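Local coordinates for protein transcriptional regulator (Vibrio vulnificus, PDB 4IVN) that represses the nan genes of sialic acid catabolism, binding N-acetylmannosamine 6-phosphate in its SIS domain and probably DNA through an RpiR-type helix-turn-helix domain, at residues L7-L11 against D61-K65; A26-L30 against L44-T48; R71-V76 against E229-T233; A180-S186 against I210-L215. All blocks are in the same frame, centred on the assembly; numbering follows the deposited sequence.

Contact 1: residues L7-L11 against D61-K65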
loop_
_atom_site.group_PDB
_atom_site.type_symbol
_atom_site.label_atom_id
_atom_site.label_comp_id
_atom_site.label_asym_id
_atom_site.label_seq_id
_atom_site.Cartn_x
_atom_site.Cartn_y
_atom_site.Cartn_z
ATOM N N LEU A 7 6.210 -34.920 0.714
ATOM C CA LEU A 7 6.567 -34.610 -0.669
ATOM C C LEU A 7 8.102 -34.788 -0.823
ATOM O O LEU A 7 8.569 -35.329 -1.846
ATOM C CB LEU A 7 6.188 -33.185 -1.111
ATOM C CG LEU A 7 6.735 -32.763 -2.483
ATOM C CD1 LEU A 7 6.060 -31.497 -2.974
ATOM C CD2 LEU A 7 8.226 -32.491 -2.406
ATOM N N LEU A 8 8.890 -34.341 0.163
ATOM C CA LEU A 8 10.349 -34.508 0.025
ATOM C C LEU A 8 10.814 -35.970 0.124
ATOM O O LEU A 8 11.698 -36.415 -0.643
ATOM C CB LEU A 8 11.144 -33.602 0.969
ATOM C CG LEU A 8 11.161 -32.115 0.578
ATOM C CD1 LEU A 8 11.742 -31.295 1.715
ATOM C CD2 LEU A 8 11.933 -31.889 -0.715
ATOM N N VAL A 9 10.202 -36.722 1.037
ATOM C CA VAL A 9 10.450 -38.177 1.093
ATOM C C VAL A 9 9.992 -38.848 -0.212
ATOM O O VAL A 9 10.706 -39.711 -0.736
ATOM C CB VAL A 9 9.773 -38.892 2.308
ATOM C CG1 VAL A 9 10.031 -40.438 2.267
ATOM C CG2 VAL A 9 10.209 -38.226 3.618
ATOM N N ARG A 10 8.822 -38.456 -0.739
ATOM C CA ARG A 10 8.306 -39.107 -1.939
ATOM C C ARG A 10 9.212 -38.825 -3.088
ATOM O O ARG A 10 9.469 -39.743 -3.884
ATOM C CB ARG A 10 6.829 -38.835 -2.213
ATOM C CG ARG A 10 5.917 -39.514 -1.185
ATOM C CD ARG A 10 4.460 -39.596 -1.624
ATOM N NE ARG A 10 4.005 -38.292 -2.095
ATOM C CZ ARG A 10 4.168 -37.846 -3.345
ATOM N NH1 ARG A 10 4.758 -38.602 -4.269
ATOM N NH2 ARG A 10 3.751 -36.636 -3.667
ATOM N N LEU A 11 9.789 -37.614 -3.122
ATOM C CA LEU A 11 10.694 -37.213 -4.225
ATOM C C LEU A 11 11.916 -38.127 -4.226
ATOM O O LEU A 11 12.270 -38.743 -5.247
ATOM C CB LEU A 11 11.106 -35.735 -4.133
ATOM C CG LEU A 11 11.760 -34.941 -5.299
ATOM C CD1 LEU A 11 11.162 -35.165 -6.687
ATOM C CD2 LEU A 11 11.748 -33.445 -4.979
ATOM N N ASP A 61 4.197 -36.054 -12.576
ATOM C CA ASP A 61 4.591 -37.433 -12.316
ATOM C C ASP A 61 4.479 -37.690 -10.843
ATOM O O ASP A 61 4.276 -38.846 -10.404
ATOM C CB ASP A 61 6.023 -37.727 -12.778
ATOM C CG ASP A 61 6.115 -37.963 -14.266
ATOM O OD1 ASP A 61 5.076 -37.921 -14.951
ATOM O OD2 ASP A 61 7.236 -38.182 -14.753
ATOM N N MET A 62 4.606 -36.624 -10.066
ATOM C CA MET A 62 4.632 -36.792 -8.619
ATOM C C MET A 62 3.252 -36.649 -8.081
ATOM O O MET A 62 3.083 -36.670 -6.871
ATOM C CB MET A 62 5.526 -35.788 -7.954
ATOM C CG MET A 62 6.903 -35.740 -8.578
ATOM S SD MET A 62 7.842 -35.702 -7.085
ATOM C CE MET A 62 7.671 -37.452 -6.671
ATOM N N GLY A 63 2.268 -36.530 -8.980
ATOM C CA GLY A 63 0.874 -36.504 -8.574
ATOM C C GLY A 63 0.347 -35.102 -8.273
ATOM O O GLY A 63 -0.685 -34.965 -7.649
ATOM N N TYR A 64 1.052 -34.061 -8.696
ATOM C CA TYR A 64 0.557 -32.685 -8.490
ATOM C C TYR A 64 -0.036 -32.193 -9.777
ATOM O O TYR A 64 0.202 -32.813 -10.803
ATOM C CB TYR A 64 1.681 -31.746 -8.048
ATOM C CG TYR A 64 2.153 -32.135 -6.700
ATOM C CD1 TYR A 64 1.481 -31.718 -5.552
ATOM C CD2 TYR A 64 3.225 -33.006 -6.570
ATOM C CE1 TYR A 64 1.885 -32.130 -4.294
ATOM C CE2 TYR A 64 3.640 -33.434 -5.313
ATOM C CZ TYR A 64 2.960 -33.001 -4.194
ATOM O OH TYR A 64 3.447 -33.424 -2.989
ATOM N N LYS A 65 -0.787 -31.095 -9.725
ATOM C CA LYS A 65 -1.410 -30.550 -10.929
ATOM C C LYS A 65 -0.408 -29.841 -11.811
ATOM O O LYS A 65 -0.651 -29.690 -13.032
ATOM C CB LYS A 65 -2.568 -29.617 -10.613
ATOM C CG LYS A 65 -3.824 -30.387 -10.257
ATOM C CD LYS A 65 -4.419 -29.892 -8.963
ATOM C CE LYS A 65 -5.275 -31.005 -8.376
ATOM N NZ LYS A 65 -4.967 -31.201 -6.931
#
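R10 of helix 7-13 reaches over to the turn that follows helix 52-61 and supplies the polar part of the contact through NH2. This nitrogen donates to M62 O at 3.3 Å, nearly along the C=O axis, although the oxygen lies 26° out of the guanidinium plane. The same NH2 makes a weak bond to Y64 OH, which sits at the guanidinium edge; ring and guanidinium planes are tilted by only 30°. A bend at chi3 (-49°) turns the end of the arginine toward both oxygens.

The apolar part consists of two leucines one turn apart and the residues they meet. L7 brings its CD1 to the phenol end of Y64, 3.2 Å from OH and 3.7 Å from CZ. L11 brings CD1 to within 3.4 Å of M62 SD, the two side chains running roughly at right angles. The doubly bent methionine then brings its CE to 3.9 Å from R10 NH1.

The backbone contributes as well: G63, with positive phi, is the C-prime residue of the Schellman motif that closes helix 52-61, and this turn presents M62 O and Y64 together. The chemistry implies a divided interface, in which buried L7, L11 and M62 make the apolar part while one guanidinium holds the carbonyl just past a helix end and, weakly, a phenol hydroxyl.

Contact 2: residues A26-L30 against L44-T48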
loop_
_atom_site.group_PDB
_atom_site.type_symbol
_atom_site.label_atom_id
_atom_site.label_comp_id
_atom_site.label_asym_id
_atom_site.label_seq_id
_atom_site.Cartn_x
_atom_site.Cartn_y
_atom_site.Cartn_z
ATOM N N ALA A 26 14.778 -33.346 -10.110
ATOM C CA ALA A 26 14.473 -33.895 -8.791
ATOM C C ALA A 26 15.665 -33.577 -7.872
ATOM O O ALA A 26 15.488 -33.085 -6.751
ATOM C CB ALA A 26 14.141 -35.399 -8.870
ATOM N N ASP A 27 16.876 -33.735 -8.388
ATOM C CA ASP A 27 18.112 -33.533 -7.568
ATOM C C ASP A 27 18.330 -32.083 -7.118
ATOM O O ASP A 27 18.730 -31.829 -5.946
ATOM C CB ASP A 27 19.369 -34.003 -8.294
ATOM C CG ASP A 27 19.602 -35.490 -8.163
ATOM O OD1 ASP A 27 19.133 -36.086 -7.175
ATOM O OD2 ASP A 27 20.274 -36.083 -9.037
ATOM N N TYR A 28 18.124 -31.161 -8.054
ATOM C CA TYR A 28 18.201 -29.734 -7.747
ATOM C C TYR A 28 17.193 -29.373 -6.649
ATOM O O TYR A 28 17.529 -28.650 -5.719
ATOM C CB TYR A 28 18.014 -28.847 -8.988
ATOM C CG TYR A 28 18.094 -27.364 -8.705
ATOM C CD1 TYR A 28 19.275 -26.644 -8.929
ATOM C CD2 TYR A 28 16.964 -26.643 -8.228
ATOM C CE1 TYR A 28 19.348 -25.260 -8.643
ATOM C CE2 TYR A 28 17.040 -25.271 -7.967
ATOM C CZ TYR A 28 18.233 -24.592 -8.177
ATOM O OH TYR A 28 18.292 -23.245 -7.884
ATOM N N ILE A 29 15.967 -29.881 -6.731
ATOM C CA ILE A 29 14.992 -29.546 -5.728
ATOM C C ILE A 29 15.362 -30.122 -4.357
ATOM O O ILE A 29 15.202 -29.438 -3.330
ATOM C CB ILE A 29 13.578 -30.034 -6.137
ATOM C CG1 ILE A 29 13.144 -29.335 -7.437
ATOM C CG2 ILE A 29 12.591 -29.628 -5.064
ATOM C CD1 ILE A 29 11.914 -29.922 -8.143
ATOM N N LEU A 30 15.788 -31.387 -4.331
ATOM C CA LEU A 30 16.133 -32.089 -3.085
ATOM C C LEU A 30 17.274 -31.351 -2.376
ATOM O O LEU A 30 17.371 -31.392 -1.130
ATOM C CB LEU A 30 16.550 -33.567 -3.340
ATOM C CG LEU A 30 15.436 -34.611 -3.533
ATOM C CD1 LEU A 30 15.973 -35.954 -4.116
ATOM C CD2 LEU A 30 14.682 -34.821 -2.227
ATOM N N LEU A 44 13.118 -22.229 -11.968
ATOM C CA LEU A 44 13.483 -23.671 -11.772
ATOM C C LEU A 44 14.009 -24.281 -13.079
ATOM O O LEU A 44 14.994 -25.050 -13.080
ATOM C CB LEU A 44 12.270 -24.459 -11.324
ATOM C CG LEU A 44 12.575 -25.906 -10.958
ATOM C CD1 LEU A 44 13.771 -26.005 -10.035
ATOM C CD2 LEU A 44 11.357 -26.564 -10.353
ATOM N N ALA A 45 13.360 -23.909 -14.185
ATOM C CA ALA A 45 13.782 -24.303 -15.513
ATOM C C ALA A 45 15.175 -23.797 -15.860
ATOM O O ALA A 45 16.055 -24.595 -16.288
ATOM C CB ALA A 45 12.760 -23.902 -16.571
ATOM N N ARG A 46 15.400 -22.503 -15.677
ATOM C CA ARG A 46 16.726 -21.936 -15.906
ATOM C C ARG A 46 17.806 -22.526 -15.020
ATOM O O ARG A 46 18.885 -22.883 -15.493
ATOM C CB ARG A 46 16.723 -20.425 -15.611
ATOM C CG ARG A 46 15.954 -19.556 -16.570
ATOM C CD ARG A 46 15.953 -18.122 -16.016
ATOM N NE ARG A 46 17.088 -17.309 -16.500
ATOM C CZ ARG A 46 18.191 -16.996 -15.811
ATOM N NH1 ARG A 46 18.404 -17.395 -14.551
ATOM N NH2 ARG A 46 19.089 -16.249 -16.393
ATOM N N ASN A 47 17.555 -22.559 -13.715
ATOM C CA ASN A 47 18.573 -23.048 -12.796
ATOM C C ASN A 47 18.960 -24.519 -13.029
ATOM O O ASN A 47 20.033 -24.952 -12.614
ATOM C CB ASN A 47 18.087 -22.889 -11.376
ATOM C CG ASN A 47 17.854 -21.445 -11.025
ATOM O OD1 ASN A 47 18.474 -20.549 -11.620
ATOM N ND2 ASN A 47 16.953 -21.203 -10.088
ATOM N N THR A 48 18.059 -25.284 -13.642
ATOM C CA THR A 48 18.353 -26.672 -13.910
ATOM C C THR A 48 18.767 -26.905 -15.375
ATOM O O THR A 48 19.122 -28.039 -15.740
ATOM C CB THR A 48 17.130 -27.557 -13.641
ATOM O OG1 THR A 48 16.044 -27.081 -14.441
ATOM C CG2 THR A 48 16.801 -27.624 -12.112
#
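The ring of Y28 lies against helix 41-48 and is approached obliquely by three residues one after another along its length. T48 CG2 sits near its root, 3.6 Å from Y28 CB; L44 CD1 comes to 3.7 Å from Y28 CD2; and N47 CB lies 3.6 Å from Y28 CZ at the phenol end. The second flat group, the N47 amide, is inclined by 30° to the ring, with ND2 3.3 Å from Y28 OH. Both polar ends also meet Q39, which is hydrogen-bonded to Y28 OH through NE2 and, weakly, to N47 ND2 through OE1, so Q39 holds the phenol oxygen and, less firmly, the amide.

Y28 reaches across because its CG stands anti to the backbone N (chi1 -180°). Deeper in, L44 splits its branches between two residues of helix 20-36: CD1 takes the tyrosine and L44 CD2 meets I29 CD1 at 4.1 Å. T48 turns its methyl to Y28 while OG1 bonds back to L44 O at 2.7 Å, satisfying the hydroxyl within its own helix, and T50 OG1 is a further partner.

The axes of segments 26-30 and 44-48 cross at 104° and approach no closer than 10.6 Å, a spacing bridged by side chains. I29 also touches L58 and F70, and L44 touches V55 and Y67, so the core extends into helices 52-61 and 67-78. Helix 20-36 thus packs across the first helix of the probable helix-turn-helix unit (41-48, turn, 52-61), as in a helical domain of the RpiR family.

Contact 3: residues R71-V76 against E229-T233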
loop_
_atom_site.group_PDB
_atom_site.type_symbol
_atom_site.label_atom_id
_atom_site.label_comp_id
_atom_site.label_asym_id
_atom_site.label_seq_id
_atom_site.Cartn_x
_atom_site.Cartn_y
_atom_site.Cartn_z
ATOM N N ARG A 71 4.853 -26.533 -5.663
ATOM C CA ARG A 71 5.637 -25.597 -4.865
ATOM C C ARG A 71 4.887 -25.312 -3.525
ATOM O O ARG A 71 5.483 -25.203 -2.482
ATOM C CB ARG A 71 5.852 -24.309 -5.632
ATOM C CG ARG A 71 6.990 -23.452 -5.039
ATOM C CD ARG A 71 7.074 -22.168 -5.869
ATOM N NE ARG A 71 6.004 -21.258 -5.425
ATOM C CZ ARG A 71 6.071 -19.913 -5.397
ATOM N NH1 ARG A 71 7.144 -19.266 -5.840
ATOM N NH2 ARG A 71 5.008 -19.193 -4.963
ATOM N N MET A 72 3.559 -25.190 -3.591
ATOM C CA MET A 72 2.747 -25.025 -2.361
ATOM C C MET A 72 2.958 -26.231 -1.391
ATOM O O MET A 72 3.223 -26.036 -0.176
ATOM C CB MET A 72 1.256 -24.980 -2.778
ATOM C CG MET A 72 0.235 -24.845 -1.630
ATOM S SD MET A 72 0.136 -23.112 -0.986
ATOM C CE MET A 72 1.110 -23.415 0.484
ATOM N N ALA A 73 2.813 -27.472 -1.909
ATOM C CA ALA A 73 3.075 -28.648 -1.021
ATOM C C ALA A 73 4.480 -28.590 -0.481
ATOM O O ALA A 73 4.755 -28.976 0.696
ATOM C CB ALA A 73 2.894 -29.951 -1.775
ATOM N N LEU A 74 5.397 -28.169 -1.339
ATOM C CA LEU A 74 6.771 -28.082 -0.881
ATOM C C LEU A 74 6.877 -27.192 0.364
ATOM O O LEU A 74 7.504 -27.587 1.399
ATOM C CB LEU A 74 7.686 -27.585 -2.009
ATOM C CG LEU A 74 9.131 -27.331 -1.568
ATOM C CD1 LEU A 74 9.813 -28.655 -1.089
ATOM C CD2 LEU A 74 9.953 -26.755 -2.698
ATOM N N ALA A 75 6.275 -25.987 0.285
ATOM C CA ALA A 75 6.442 -24.992 1.366
ATOM C C ALA A 75 5.782 -25.537 2.646
ATOM O O ALA A 75 6.296 -25.378 3.744
ATOM C CB ALA A 75 5.868 -23.590 0.950
ATOM N N VAL A 76 4.640 -26.204 2.487
ATOM C CA VAL A 76 3.921 -26.768 3.624
ATOM C C VAL A 76 4.765 -27.890 4.225
ATOM O O VAL A 76 4.879 -27.957 5.461
ATOM C CB VAL A 76 2.538 -27.292 3.222
ATOM C CG1 VAL A 76 1.865 -28.064 4.379
ATOM C CG2 VAL A 76 1.658 -26.123 2.802
ATOM N N GLU A 229 8.106 -13.545 -3.282
ATOM C CA GLU A 229 7.113 -14.200 -2.390
ATOM C C GLU A 229 7.157 -15.703 -2.550
ATOM O O GLU A 229 7.527 -16.170 -3.608
ATOM C CB GLU A 229 5.684 -13.698 -2.789
ATOM C CG GLU A 229 5.592 -12.241 -2.394
ATOM C CD GLU A 229 4.214 -11.710 -2.427
ATOM O OE1 GLU A 229 3.365 -12.239 -3.189
ATOM O OE2 GLU A 229 3.968 -10.712 -1.740
ATOM N N GLY A 230 6.743 -16.465 -1.536
ATOM C CA GLY A 230 6.646 -17.953 -1.622
ATOM C C GLY A 230 5.178 -18.276 -1.347
ATOM O O GLY A 230 4.393 -17.348 -1.051
ATOM N N PRO A 231 4.811 -19.570 -1.380
ATOM C CA PRO A 231 3.442 -19.983 -1.275
ATOM C C PRO A 231 2.804 -19.507 0.021
ATOM O O PRO A 231 1.583 -19.351 0.060
ATOM C CB PRO A 231 3.546 -21.538 -1.290
ATOM C CG PRO A 231 4.773 -21.786 -2.201
ATOM C CD PRO A 231 5.707 -20.744 -1.561
ATOM N N LEU A 232 3.592 -19.369 1.084
ATOM C CA LEU A 232 3.041 -19.048 2.386
ATOM C C LEU A 232 3.377 -17.587 2.805
ATOM O O LEU A 232 3.002 -17.177 3.920
ATOM C CB LEU A 232 3.625 -19.977 3.451
ATOM C CG LEU A 232 3.148 -21.425 3.418
ATOM C CD1 LEU A 232 3.919 -22.289 4.430
ATOM C CD2 LEU A 232 1.651 -21.399 3.717
ATOM N N THR A 233 4.120 -16.851 1.960
ATOM C CA THR A 233 4.371 -15.423 2.235
ATOM C C THR A 233 3.787 -14.437 1.208
ATOM O O THR A 233 4.321 -13.379 0.948
ATOM C CB THR A 233 5.921 -15.268 2.423
ATOM O OG1 THR A 233 6.533 -15.694 1.222
ATOM C CG2 THR A 233 6.464 -16.204 3.552
#
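P231, at the second position of a type I turn spanning G230 to T233, joins the sugar-phosphate pocket of the SIS domain to helix 67-78 of the helix-turn-helix domain. Its ring wedges between R71, M72 and A75. P231 CG lies 3.5 Å from R71 NE, P231 CB lies 3.6 Å from M72 CE, and A75 CB packs 3.8 Å from P231 CG. The guanidinium of R71 spreads over the turn, with P231 CD and G230 CA over one of its faces, while its NH1 is held by Q39 O. L232 crosses M72 at about a right angle, L232 CD2 meeting M72 CE at 3.8 Å, and L232 CD1 rests 4.0 Å from A75 O. The turn is braced internally by the bond from G230 N to T233 OG1, 2.9 Å.

G230 and P231 both touch the bound N-acetylmannosamine 6-phosphate, which could couple ligand binding to the probable DNA-binding part. The second subunit packs here too, its I273 against M72 and its Q266 against V76 and L232. The turn lies between strand 221-224 and helix 237-257; behind helix 67-78, helix 7-13 packs on A73 and L74, and helix 20-36 on L74.

Contact 4: residues A180-S186 against I210-L215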
loop_
_atom_site.group_PDB
_atom_site.type_symbol
_atom_site.label_atom_id
_atom_site.label_comp_id
_atom_site.label_asym_id
_atom_site.label_seq_id
_atom_site.Cartn_x
_atom_site.Cartn_y
_atom_site.Cartn_z
ATOM N N ALA A 180 1.720 -4.206 -15.200
ATOM C CA ALA A 180 1.257 -5.530 -14.715
ATOM C C ALA A 180 1.937 -5.623 -13.371
ATOM O O ALA A 180 3.155 -5.685 -13.335
ATOM C CB ALA A 180 1.749 -6.683 -15.691
ATOM N N VAL A 181 1.157 -5.580 -12.278
ATOM C CA VAL A 181 1.689 -5.677 -10.919
ATOM C C VAL A 181 1.463 -7.059 -10.342
ATOM O O VAL A 181 0.326 -7.484 -10.114
ATOM C CB VAL A 181 1.013 -4.640 -9.957
ATOM C CG1 VAL A 181 1.728 -4.640 -8.561
ATOM C CG2 VAL A 181 1.047 -3.252 -10.663
ATOM N N SER A 182 2.542 -7.779 -10.105
ATOM C CA SER A 182 2.477 -9.206 -9.693
ATOM C C SER A 182 3.855 -9.529 -9.083
ATOM O O SER A 182 4.835 -9.426 -9.803
ATOM C CB SER A 182 2.251 -10.074 -10.932
ATOM O OG SER A 182 2.261 -11.460 -10.599
ATOM N N SER A 183 3.917 -9.955 -7.828
ATOM C CA SER A 183 5.222 -10.315 -7.222
ATOM C C SER A 183 5.762 -11.535 -7.938
ATOM O O SER A 183 6.968 -11.628 -8.173
ATOM C CB SER A 183 5.037 -10.703 -5.743
ATOM O OG SER A 183 5.033 -9.522 -4.934
ATOM N N SER A 184 4.869 -12.492 -8.238
ATOM C CA SER A 184 5.299 -13.724 -8.823
ATOM C C SER A 184 5.443 -13.702 -10.342
ATOM O O SER A 184 6.006 -14.670 -10.901
ATOM C CB SER A 184 4.313 -14.848 -8.471
ATOM O OG SER A 184 3.074 -14.623 -9.197
ATOM N N GLY A 185 4.813 -12.728 -11.004
ATOM C CA GLY A 185 4.565 -12.803 -12.452
ATOM C C GLY A 185 3.990 -14.131 -12.888
ATOM O O GLY A 185 4.242 -14.546 -14.026
ATOM N N SER A 186 3.205 -14.801 -12.020
ATOM C CA SER A 186 2.692 -16.145 -12.343
ATOM C C SER A 186 1.194 -16.243 -12.111
ATOM O O SER A 186 0.665 -17.339 -12.126
ATOM C CB SER A 186 3.453 -17.251 -11.572
ATOM O OG SER A 186 4.934 -17.148 -11.703
ATOM N N ILE A 210 10.523 -10.710 -8.730
ATOM C CA ILE A 210 11.345 -11.782 -9.222
ATOM C C ILE A 210 11.840 -11.433 -10.650
ATOM O O ILE A 210 11.113 -10.840 -11.429
ATOM C CB ILE A 210 10.592 -13.146 -9.112
ATOM C CG1 ILE A 210 11.568 -14.288 -9.236
ATOM C CG2 ILE A 210 9.489 -13.248 -10.081
ATOM C CD1 ILE A 210 11.721 -15.008 -7.923
ATOM N N ASN A 211 13.098 -11.712 -10.922
ATOM C CA ASN A 211 13.652 -11.463 -12.252
ATOM C C ASN A 211 13.082 -12.249 -13.400
ATOM O O ASN A 211 12.931 -11.697 -14.486
ATOM C CB ASN A 211 15.188 -11.583 -12.206
ATOM C CG ASN A 211 15.762 -10.496 -11.351
ATOM O OD1 ASN A 211 15.692 -9.329 -11.710
ATOM N ND2 ASN A 211 16.163 -10.837 -10.146
ATOM N N HIS A 212 12.794 -13.550 -13.196
ATOM C CA HIS A 212 12.270 -14.355 -14.311
ATOM C C HIS A 212 10.976 -15.011 -13.991
ATOM O O HIS A 212 10.815 -15.606 -12.911
ATOM C CB HIS A 212 13.268 -15.420 -14.687
ATOM C CG HIS A 212 14.663 -14.864 -14.909
ATOM N ND1 HIS A 212 15.060 -14.370 -16.109
ATOM C CD2 HIS A 212 15.749 -14.750 -14.052
ATOM C CE1 HIS A 212 16.325 -13.932 -15.995
ATOM N NE2 HIS A 212 16.751 -14.193 -14.748
ATOM N N SER A 213 10.045 -15.000 -14.930
ATOM C CA SER A 213 8.722 -15.419 -14.547
ATOM C C SER A 213 8.018 -15.461 -15.890
ATOM O O SER A 213 8.522 -14.883 -16.848
ATOM C CB SER A 213 8.103 -14.354 -13.590
ATOM O OG SER A 213 7.513 -13.282 -14.390
ATOM N N PRO A 214 6.834 -16.112 -15.965
ATOM C CA PRO A 214 5.992 -16.073 -17.181
ATOM C C PRO A 214 5.733 -14.632 -17.682
ATOM O O PRO A 214 5.624 -14.337 -18.921
ATOM C CB PRO A 214 4.680 -16.671 -16.672
ATOM C CG PRO A 214 5.095 -17.673 -15.609
ATOM C CD PRO A 214 6.335 -17.094 -14.962
ATOM N N LEU A 215 5.554 -13.730 -16.727
ATOM C CA LEU A 215 5.307 -12.327 -17.041
ATOM C C LEU A 215 6.492 -11.644 -17.707
ATOM O O LEU A 215 6.350 -10.758 -18.590
ATOM C CB LEU A 215 4.760 -11.575 -15.776
ATOM C CG LEU A 215 4.315 -10.091 -15.919
ATOM C CD1 LEU A 215 3.166 -9.975 -16.909
ATOM C CD2 LEU A 215 3.809 -9.506 -14.550
#
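G185 O accepts from L215 N at 3.1 Å, the donor lying in the carbonyl plane on a lone pair, and this bond joins the two loops. The proline before the leucine closes in on the same oxygen, P214 CB at 3.4 Å from G185 O. Because G185 carries no side chain, L215 CB can settle 3.5 Å from G185 CA. L215, with CG anti to the backbone N (chi1 -175°), then reaches back to the strand, where L215 CD2 meets A180 CB at 3.7 Å. Farther along, I210 CG2 lies 3.6 Å from S183 O, and S213 CB approaches S184 O.

A second shell fixes the shape of this loop. S186 N donates to S184 OG at 2.8 Å, forming an ST turn, and S186 OG in return donates to S184 O at 2.8 Å, from well above that carbonyl plane. G185 N also makes a weak bond to S182 OG. Beyond it, K240 bonds S183 OG, and S186 makes backbone bonds to the second subunit.

The loop so shaped faces the ligand: S182 OG and the backbone nitrogens of S183 and S184 all hydrogen-bond to N-acetylmannosamine 6-phosphate. A serine-rich loop leaving the end of a parallel strand, 176-181, ahead of helix 188-199 is the hallmark of sugar-phosphate sites in SIS domains.

Overall arrangement
Contacts 1 and 2 both lie in the helix-turn-helix domain, contact 2 nested in the chain loop that contact 1 closes; their centres are 14 Å apart and L11 packs directly on A26 and I29. Contact 3 follows along the chain and joins this domain to the SIS domain, its centre 14 Å from that of contact 1 and 16 Å from that of contact 2. Contact 4, nested within the loop closed by contact 3, lies at the end of the central strand of the five-stranded parallel sheet and meets E229 of contact 3 through S183. R46 of contact 2 also packs on H212. The helical core thus meets the ligand-bound domain through contact 3 and around contact 4, consistent with a ligand-responsive repressor.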